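Local coordinates for protein coronin (Toxoplasma gondii, PDB 4OZU) that probably binds actin filaments, the part described here being its WD40 beta-propeller domain, at residues Q83-A96 with V133-L146. Numbering follows the deposited sequence.
Sequences QDTNFSPFYRDILA and VLSAEWNPAVSGIL
Gln83 lays its CB against the carbonyl oxygen of Val133 and its amide NE2 beside CD2 of Leu134, its OE1 being hydrogen-bonded to Ser81 OG, where the innermost strands of two neighbouring WD40 propeller blades run side by side: the segments 83-87 and 133-138 are near parallel (9°), with axes 5.3 Å apart. They belong to different four-stranded sheets, and the direct hydrogen bonds between them each use a side chain. A water donating to Gln83 O and Leu134 O adds a bridge. Asp84, its CG anti to the backbone N (chi1 -165°), sends OD2 across to the backbone N of Ala136, 3.0 Å away, on the anti side of the carboxylate. A second water donates to both Asp84 OD2 and Glu137 OE2, probably easing the closeness of two acids; Glu137 also has a salt bridge to Lys179 of the next blade. Asn86 reaches over with ND2, giving one fairly straight bond to Ala136 O at 3.0 Å (158°) and a weak one to Glu137 OE2. Asn86 O is gripped from opposite faces of the carbonyl plane, by Ala96 N within its own sheet and by Trp138 NE1 at 3.0 Å, the oxygen lying in the indole plane. That bond and the packing on both faces set how the indole is turned: Ser88 CA makes a CH-pi contact over the five-membered ring, 3.8 Å from its centroid, while Leu146 CD1 covers the opposite face. Pro89 CD packs on Trp138 CB at 3.4 Å, the two side chains crossing at about a right angle. Phe90 pushes its ring edge at the loop 139-143, CZ lying 3.3 Å from Pro140 O. Ile94 CG2 and Ala96 CB close on the benzo part of the indole, Ala96 CB also touching Leu146 CD1 at 3.7 Å.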
ATOM      1  N   GLN A  83       9.642  10.011   1.250  1.00 25.63           N
ATOM      2  CA  GLN A  83       8.634   9.712   2.270  1.00 30.88           C
ATOM      3  C   GLN A  83       7.672   8.601   1.872  1.00 26.29           C
ATOM      4  O   GLN A  83       7.120   7.918   2.734  1.00 24.53           O
ATOM      5  CB  GLN A  83       7.834  10.967   2.600  1.00 26.41           C
ATOM      6  CG  GLN A  83       8.671  12.043   3.271  1.00 26.54           C
ATOM      7  CD  GLN A  83       9.240  11.594   4.605  1.00 37.81           C
ATOM      8  OE1 GLN A  83      10.454  11.609   4.812  1.00 46.76           O
ATOM      9  NE2 GLN A  83       8.361  11.193   5.517  1.00 37.06           N
ATOM     10  N   ASP A  84       7.451   8.438   0.573  1.00 22.50           N
ATOM     11  CA  ASP A  84       6.558   7.399   0.085  1.00 19.97           C
ATOM     12  C   ASP A  84       6.884   7.079  -1.365  1.00 27.89           C
ATOM     13  O   ASP A  84       7.363   7.927  -2.116  1.00 23.74           O
ATOM     14  CB  ASP A  84       5.085   7.824   0.213  1.00 21.55           C
ATOM     15  CG  ASP A  84       4.113   6.652   0.053  1.00 27.87           C
ATOM     16  OD1 ASP A  84       4.528   5.493   0.282  1.00 29.38           O
ATOM     17  OD2 ASP A  84       2.925   6.889  -0.290  1.00 24.41           O
ATOM     18  N   THR A  85       6.614   5.841  -1.748  1.00 20.48           N
ATOM     19  CA  THR A  85       6.870   5.368  -3.099  1.00 23.05           C
ATOM     20  C   THR A  85       5.731   4.432  -3.472  1.00 19.23           C
ATOM     21  O   THR A  85       5.309   3.633  -2.649  1.00 23.15           O
ATOM     22  CB  THR A  85       8.211   4.600  -3.221  1.00 23.47           C
ATOM     23  OG1 THR A  85       9.298   5.418  -2.762  1.00 27.17           O
ATOM     24  CG2 THR A  85       8.461   4.198  -4.659  1.00 24.57           C
ATOM     25  N   ASN A  86       5.241   4.527  -4.703  1.00 21.49           N
ATOM     26  CA  ASN A  86       4.234   3.585  -5.189  1.00 21.39           C
ATOM     27  C   ASN A  86       4.320   3.406  -6.697  1.00 22.18           C
ATOM     28  O   ASN A  86       4.350   4.377  -7.450  1.00 21.08           O
ATOM     29  CB  ASN A  86       2.822   4.036  -4.800  1.00 23.39           C
ATOM     30  CG  ASN A  86       2.367   3.457  -3.468  1.00 25.65           C
ATOM     31  OD1 ASN A  86       2.377   2.238  -3.267  1.00 23.78           O
ATOM     32  ND2 ASN A  86       1.979   4.329  -2.548  1.00 23.79           N
ATOM     33  N   PHE A  87       4.375   2.152  -7.129  1.00 20.51           N
ATOM     34  CA  PHE A  87       4.276   1.834  -8.545  1.00 20.24           C
ATOM     35  C   PHE A  87       2.861   2.058  -9.064  1.00 20.04           C
ATOM     36  O   PHE A  87       1.884   1.926  -8.318  1.00 21.49           O
ATOM     37  CB  PHE A  87       4.682   0.387  -8.796  1.00 19.48           C
ATOM     38  CG  PHE A  87       6.156   0.146  -8.668  1.00 19.62           C
ATOM     39  CD1 PHE A  87       6.994   0.351  -9.745  1.00 20.90           C
ATOM     40  CD2 PHE A  87       6.705  -0.269  -7.465  1.00 18.92           C
ATOM     41  CE1 PHE A  87       8.352   0.136  -9.634  1.00 21.26           C
ATOM     42  CE2 PHE A  87       8.069  -0.487  -7.349  1.00 21.43           C
ATOM     43  CZ  PHE A  87       8.888  -0.283  -8.438  1.00 24.74           C
ATOM     44  N   SER A  88       2.755   2.397 -10.343  1.00 22.43           N
ATOM     45  CA  SER A  88       1.458   2.472 -10.998  1.00 22.20           C
ATOM     46  C   SER A  88       0.760   1.121 -10.950  1.00 23.16           C
ATOM     47  O   SER A  88       1.411   0.083 -11.045  1.00 18.81           O
ATOM     48  CB  SER A  88       1.606   2.901 -12.451  1.00 21.12           C
ATOM     49  OG  SER A  88       0.401   2.674 -13.161  1.00 20.28           O
ATOM     50  N   PRO A  89      -0.569   1.123 -10.816  1.00 21.69           N
ATOM     51  CA  PRO A  89      -1.285  -0.155 -10.871  1.00 18.76           C
ATOM     52  C   PRO A  89      -1.310  -0.785 -12.258  1.00 17.94           C
ATOM     53  O   PRO A  89      -1.673  -1.961 -12.384  1.00 19.11           O
ATOM     54  CB  PRO A  89      -2.718   0.219 -10.447  1.00 19.33           C
ATOM     55  CG  PRO A  89      -2.636   1.577  -9.872  1.00 23.23           C
ATOM     56  CD  PRO A  89      -1.470   2.245 -10.518  1.00 22.67           C
ATOM     57  N   PHE A  90      -0.958  -0.013 -13.282  1.00 20.17           N
ATOM     58  CA  PHE A  90      -1.172  -0.438 -14.663  1.00 22.19           C
ATOM     59  C   PHE A  90       0.093  -0.537 -15.504  1.00 25.22           C
ATOM     60  O   PHE A  90       0.230  -1.443 -16.314  1.00 24.41           O
ATOM     61  CB  PHE A  90      -2.140   0.526 -15.330  1.00 19.24           C
ATOM     62  CG  PHE A  90      -3.335   0.840 -14.485  1.00 19.88           C
ATOM     63  CD1 PHE A  90      -4.243  -0.154 -14.153  1.00 20.84           C
ATOM     64  CD2 PHE A  90      -3.547   2.123 -14.014  1.00 20.26           C
ATOM     65  CE1 PHE A  90      -5.333   0.132 -13.369  1.00 18.09           C
ATOM     66  CE2 PHE A  90      -4.649   2.410 -13.234  1.00 22.76           C
ATOM     67  CZ  PHE A  90      -5.535   1.417 -12.911  1.00 16.93           C
ATOM     68  N   TYR A  91       1.005   0.406 -15.305  1.00 21.13           N
ATOM     69  CA  TYR A  91       2.158   0.569 -16.177  1.00 21.43           C
ATOM     70  C   TYR A  91       3.427   0.181 -15.440  1.00 21.28           C
ATOM     71  O   TYR A  91       3.813   0.816 -14.457  1.00 21.93           O
ATOM     72  CB  TYR A  91       2.211   2.008 -16.680  1.00 24.62           C
ATOM     73  CG  TYR A  91       0.861   2.444 -17.204  1.00 30.16           C
ATOM     74  CD1 TYR A  91       0.204   1.699 -18.173  1.00 27.33           C
ATOM     75  CD2 TYR A  91       0.218   3.561 -16.695  1.00 27.83           C
ATOM     76  CE1 TYR A  91      -1.038   2.075 -18.640  1.00 32.96           C
ATOM     77  CE2 TYR A  91      -1.029   3.943 -17.157  1.00 28.39           C
ATOM     78  CZ  TYR A  91      -1.651   3.199 -18.128  1.00 32.47           C
ATOM     79  OH  TYR A  91      -2.893   3.577 -18.588  1.00 26.16           O
ATOM     80  N   ARG A  92       4.045  -0.891 -15.924  1.00 25.57           N
ATOM     81  CA  ARG A  92       5.145  -1.545 -15.234  1.00 28.56           C
ATOM     82  C   ARG A  92       6.353  -0.649 -14.997  1.00 28.57           C
ATOM     83  O   ARG A  92       7.124  -0.877 -14.061  1.00 24.41           O
ATOM     84  CB  ARG A  92       5.590  -2.767 -16.028  1.00 36.00           C
ATOM     85  CG  ARG A  92       6.616  -3.590 -15.298  1.00 57.74           C
ATOM     86  CD  ARG A  92       6.251  -5.047 -15.289  1.00 75.24           C
ATOM     87  NE  ARG A  92       6.775  -5.736 -16.466  1.00 75.80           N
ATOM     88  CZ  ARG A  92       6.033  -6.365 -17.374  1.00101.24           C
ATOM     89  NH1 ARG A  92       4.710  -6.418 -17.269  1.00 95.58           N
ATOM     90  NH2 ARG A  92       6.625  -6.958 -18.401  1.00 64.18           N
ATOM     91  N   ASP A  93       6.516   0.356 -15.851  1.00 28.65           N
ATOM     92  CA  ASP A  93       7.702   1.207 -15.823  1.00 25.82           C
ATOM     93  C   ASP A  93       7.464   2.533 -15.108  1.00 24.46           C
ATOM     94  O   ASP A  93       8.369   3.365 -15.030  1.00 26.71           O
ATOM     95  CB  ASP A  93       8.191   1.474 -17.253  1.00 30.79           C
ATOM     96  CG  ASP A  93       7.099   2.011 -18.165  1.00 38.53           C
ATOM     97  OD1 ASP A  93       5.899   1.907 -17.816  1.00 36.46           O
ATOM     98  OD2 ASP A  93       7.443   2.526 -19.251  1.00 35.30           O
ATOM     99  N   ILE A  94       6.257   2.724 -14.581  1.00 21.29           N
ATOM    100  CA  ILE A  94       5.867   3.998 -13.984  1.00 21.95           C
ATOM    101  C   ILE A  94       5.723   3.903 -12.471  1.00 23.19           C
ATOM    102  O   ILE A  94       5.084   2.997 -11.941  1.00 22.73           O
ATOM    103  CB  ILE A  94       4.536   4.503 -14.583  1.00 25.68           C
ATOM    104  CG1 ILE A  94       4.684   4.742 -16.089  1.00 28.79           C
ATOM    105  CG2 ILE A  94       4.061   5.775 -13.884  1.00 24.26           C
ATOM    106  CD1 ILE A  94       5.695   5.814 -16.466  1.00 42.98           C
ATOM    107  N   LEU A  95       6.316   4.858 -11.772  1.00 22.04           N
ATOM    108  CA  LEU A  95       6.128   4.942 -10.337  1.00 18.26           C
ATOM    109  C   LEU A  95       6.161   6.389  -9.893  1.00 23.57           C
ATOM    110  O   LEU A  95       6.577   7.277 -10.646  1.00 25.44           O
ATOM    111  CB  LEU A  95       7.199   4.134  -9.597  1.00 24.18           C
ATOM    112  CG  LEU A  95       8.650   4.601  -9.745  1.00 19.97           C
ATOM    113  CD1 LEU A  95       9.453   4.148  -8.546  1.00 25.95           C
ATOM    114  CD2 LEU A  95       9.291   4.061 -11.025  1.00 23.00           C
ATOM    115  N   ALA A  96       5.715   6.608  -8.662  1.00 20.96           N
ATOM    116  CA  ALA A  96       5.704   7.932  -8.067  1.00 20.65           C
ATOM    117  C   ALA A  96       6.408   7.946  -6.717  1.00 19.61           C
ATOM    118  O   ALA A  96       6.292   7.012  -5.934  1.00 21.55           O
ATOM    119  CB  ALA A  96       4.280   8.419  -7.910  1.00 22.02           C
ATOM    120  N   VAL A 133       5.624  16.131   1.593  1.00 32.76           N
ATOM    121  CA  VAL A 133       4.553  15.264   1.131  1.00 22.54           C
ATOM    122  C   VAL A 133       4.803  13.865   1.668  1.00 28.76           C
ATOM    123  O   VAL A 133       5.918  13.344   1.573  1.00 26.39           O
ATOM    124  CB  VAL A 133       4.456  15.262  -0.395  1.00 23.23           C
ATOM    125  CG1 VAL A 133       3.406  14.270  -0.863  1.00 28.25           C
ATOM    126  CG2 VAL A 133       4.107  16.666  -0.885  1.00 29.57           C
ATOM    127  N   LEU A 134       3.759  13.269   2.235  1.00 24.38           N
ATOM    128  CA  LEU A 134       3.900  12.050   3.018  1.00 24.94           C
ATOM    129  C   LEU A 134       3.308  10.822   2.344  1.00 27.11           C
ATOM    130  O   LEU A 134       3.542   9.700   2.788  1.00 26.06           O
ATOM    131  CB  LEU A 134       3.236  12.229   4.381  1.00 24.56           C
ATOM    132  CG  LEU A 134       3.740  13.386   5.243  1.00 28.18           C
ATOM    133  CD1 LEU A 134       2.930  13.463   6.523  1.00 33.21           C
ATOM    134  CD2 LEU A 134       5.225  13.234   5.553  1.00 36.09           C
ATOM    135  N   SER A 135       2.527  11.031   1.294  1.00 24.28           N
ATOM    136  CA  SER A 135       1.956   9.915   0.565  1.00 23.43           C
ATOM    137  C   SER A 135       1.755  10.260  -0.897  1.00 22.75           C
ATOM    138  O   SER A 135       1.596  11.419  -1.258  1.00 24.07           O
ATOM    139  CB  SER A 135       0.628   9.489   1.193  1.00 30.59           C
ATOM    140  OG  SER A 135      -0.324  10.531   1.132  1.00 38.24           O
ATOM    141  N   ALA A 136       1.784   9.230  -1.733  1.00 20.11           N
ATOM    142  CA  ALA A 136       1.490   9.362  -3.147  1.00 19.55           C
ATOM    143  C   ALA A 136       0.836   8.056  -3.574  1.00 19.65           C
ATOM    144  O   ALA A 136       1.510   7.036  -3.700  1.00 23.92           O
ATOM    145  CB  ALA A 136       2.741   9.638  -3.948  1.00 23.88           C
ATOM    146  N   GLU A 137      -0.477   8.101  -3.774  1.00 20.54           N
ATOM    147  CA  GLU A 137      -1.263   6.902  -4.047  1.00 21.75           C
ATOM    148  C   GLU A 137      -2.024   6.995  -5.366  1.00 17.52           C
ATOM    149  O   GLU A 137      -2.775   7.948  -5.614  1.00 18.96           O
ATOM    150  CB  GLU A 137      -2.250   6.651  -2.906  1.00 23.31           C
ATOM    151  CG  GLU A 137      -1.599   6.234  -1.592  1.00 24.96           C
ATOM    152  CD  GLU A 137      -1.277   4.750  -1.514  1.00 37.28           C
ATOM    153  OE1 GLU A 137      -1.781   3.972  -2.351  1.00 31.51           O
ATOM    154  OE2 GLU A 137      -0.519   4.362  -0.600  1.00 31.68           O
ATOM    155  N   TRP A 138      -1.835   5.978  -6.195  1.00 20.29           N
ATOM    156  CA  TRP A 138      -2.496   5.900  -7.485  1.00 19.77           C
ATOM    157  C   TRP A 138      -3.916   5.381  -7.357  1.00 22.55           C
ATOM    158  O   TRP A 138      -4.173   4.424  -6.624  1.00 20.40           O
ATOM    159  CB  TRP A 138      -1.737   4.964  -8.421  1.00 19.46           C
ATOM    160  CG  TRP A 138      -0.346   5.359  -8.756  1.00 19.52           C
ATOM    161  CD1 TRP A 138       0.803   4.913  -8.167  1.00 23.19           C
ATOM    162  CD2 TRP A 138       0.056   6.240  -9.806  1.00 18.06           C
ATOM    163  NE1 TRP A 138       1.899   5.477  -8.780  1.00 21.56           N
ATOM    164  CE2 TRP A 138       1.466   6.296  -9.787  1.00 22.50           C
ATOM    165  CE3 TRP A 138      -0.638   6.992 -10.759  1.00 22.59           C
ATOM    166  CZ2 TRP A 138       2.190   7.070 -10.685  1.00 23.43           C
ATOM    167  CZ3 TRP A 138       0.087   7.772 -11.643  1.00 21.60           C
ATOM    168  CH2 TRP A 138       1.486   7.803 -11.601  1.00 22.93           C
ATOM    169  N   ASN A 139      -4.820   5.990  -8.112  1.00 18.34           N
ATOM    170  CA  ASN A 139      -6.169   5.478  -8.245  1.00 17.49           C
ATOM    171  C   ASN A 139      -6.123   4.068  -8.834  1.00 22.16           C
ATOM    172  O   ASN A 139      -5.459   3.848  -9.843  1.00 19.36           O
ATOM    173  CB  ASN A 139      -6.997   6.409  -9.126  1.00 16.91           C
ATOM    174  CG  ASN A 139      -8.469   6.074  -9.098  1.00 19.87           C
ATOM    175  OD1 ASN A 139      -8.880   4.979  -9.494  1.00 19.88           O
ATOM    176  ND2 ASN A 139      -9.274   7.014  -8.622  1.00 20.87           N
ATOM    177  N   PRO A 140      -6.819   3.110  -8.205  1.00 20.33           N
ATOM    178  CA  PRO A 140      -6.742   1.716  -8.665  1.00 16.37           C
ATOM    179  C   PRO A 140      -7.578   1.424  -9.905  1.00 17.41           C
ATOM    180  O   PRO A 140      -7.442   0.338 -10.457  1.00 19.18           O
ATOM    181  CB  PRO A 140      -7.280   0.929  -7.467  1.00 21.56           C
ATOM    182  CG  PRO A 140      -8.233   1.864  -6.818  1.00 22.21           C
ATOM    183  CD  PRO A 140      -7.626   3.233  -6.976  1.00 20.00           C
ATOM    184  N   ALA A 141      -8.413   2.366 -10.337  1.00 17.18           N
ATOM    185  CA  ALA A 141      -9.295   2.132 -11.480  1.00 18.74           C
ATOM    186  C   ALA A 141      -9.030   3.075 -12.643  1.00 21.67           C
ATOM    187  O   ALA A 141      -9.371   2.762 -13.784  1.00 22.17           O
ATOM    188  CB  ALA A 141     -10.737   2.249 -11.049  1.00 24.74           C
ATOM    189  N   VAL A 142      -8.430   4.222 -12.354  1.00 20.51           N
ATOM    190  CA  VAL A 142      -8.311   5.292 -13.335  1.00 23.11           C
ATOM    191  C   VAL A 142      -6.867   5.624 -13.613  1.00 23.18           C
ATOM    192  O   VAL A 142      -6.097   5.933 -12.707  1.00 21.48           O
ATOM    193  CB  VAL A 142      -9.024   6.570 -12.862  1.00 23.10           C
ATOM    194  CG1 VAL A 142      -9.055   7.624 -13.980  1.00 21.57           C
ATOM    195  CG2 VAL A 142     -10.423   6.247 -12.381  1.00 24.44           C
ATOM    196  N   SER A 143      -6.508   5.557 -14.886  0.69 24.51           N
ATOM    197  CA  SER A 143      -5.195   5.958 -15.343  0.69 26.71           C
ATOM    198  C   SER A 143      -4.952   7.433 -15.052  0.69 22.18           C
ATOM    199  O   SER A 143      -5.848   8.262 -15.221  0.69 25.36           O
ATOM    200  CB  SER A 143      -5.057   5.685 -16.844  0.69 32.17           C
ATOM    201  OG  SER A 143      -6.300   5.881 -17.513  0.69 27.43           O
ATOM    202  N   GLY A 144      -3.747   7.749 -14.596  1.00 23.95           N
ATOM    203  CA  GLY A 144      -3.311   9.127 -14.513  1.00 23.95           C
ATOM    204  C   GLY A 144      -3.772   9.904 -13.304  1.00 22.08           C
ATOM    205  O   GLY A 144      -3.428  11.077 -13.173  1.00 23.85           O
ATOM    206  N   ILE A 145      -4.555   9.277 -12.430  1.00 21.54           N
ATOM    207  CA  ILE A 145      -5.072   9.963 -11.247  1.00 20.06           C
ATOM    208  C   ILE A 145      -4.299   9.536  -9.999  1.00 23.22           C
ATOM    209  O   ILE A 145      -4.169   8.352  -9.711  1.00 20.48           O
ATOM    210  CB  ILE A 145      -6.581   9.688 -11.038  1.00 19.41           C
ATOM    211  CG1 ILE A 145      -7.386  10.140 -12.262  1.00 21.73           C
ATOM    212  CG2 ILE A 145      -7.090  10.370  -9.774  1.00 18.60           C
ATOM    213  CD1 ILE A 145      -7.237  11.615 -12.616  1.00 20.97           C
ATOM    214  N   LEU A 146      -3.803  10.519  -9.260  1.00 18.89           N
ATOM    215  CA  LEU A 146      -3.007  10.276  -8.069  1.00 18.46           C
ATOM    216  C   LEU A 146      -3.421  11.212  -6.944  1.00 22.79           C
ATOM    217  O   LEU A 146      -3.787  12.363  -7.197  1.00 22.60           O
ATOM    218  CB  LEU A 146      -1.516  10.455  -8.409  1.00 23.55           C
ATOM    219  CG  LEU A 146      -0.494  10.401  -7.275  1.00 29.96           C
ATOM    220  CD1 LEU A 146       0.758   9.669  -7.739  1.00 39.39           C
ATOM    221  CD2 LEU A 146      -0.138  11.798  -6.805  1.00 33.67           C
TER
HETATM  222  O   HOH W   1       5.465   9.259   4.658  1.00 39.53           O
HETATM  223  O   HOH W   2       0.787   6.059   0.959  0.99 29.34           O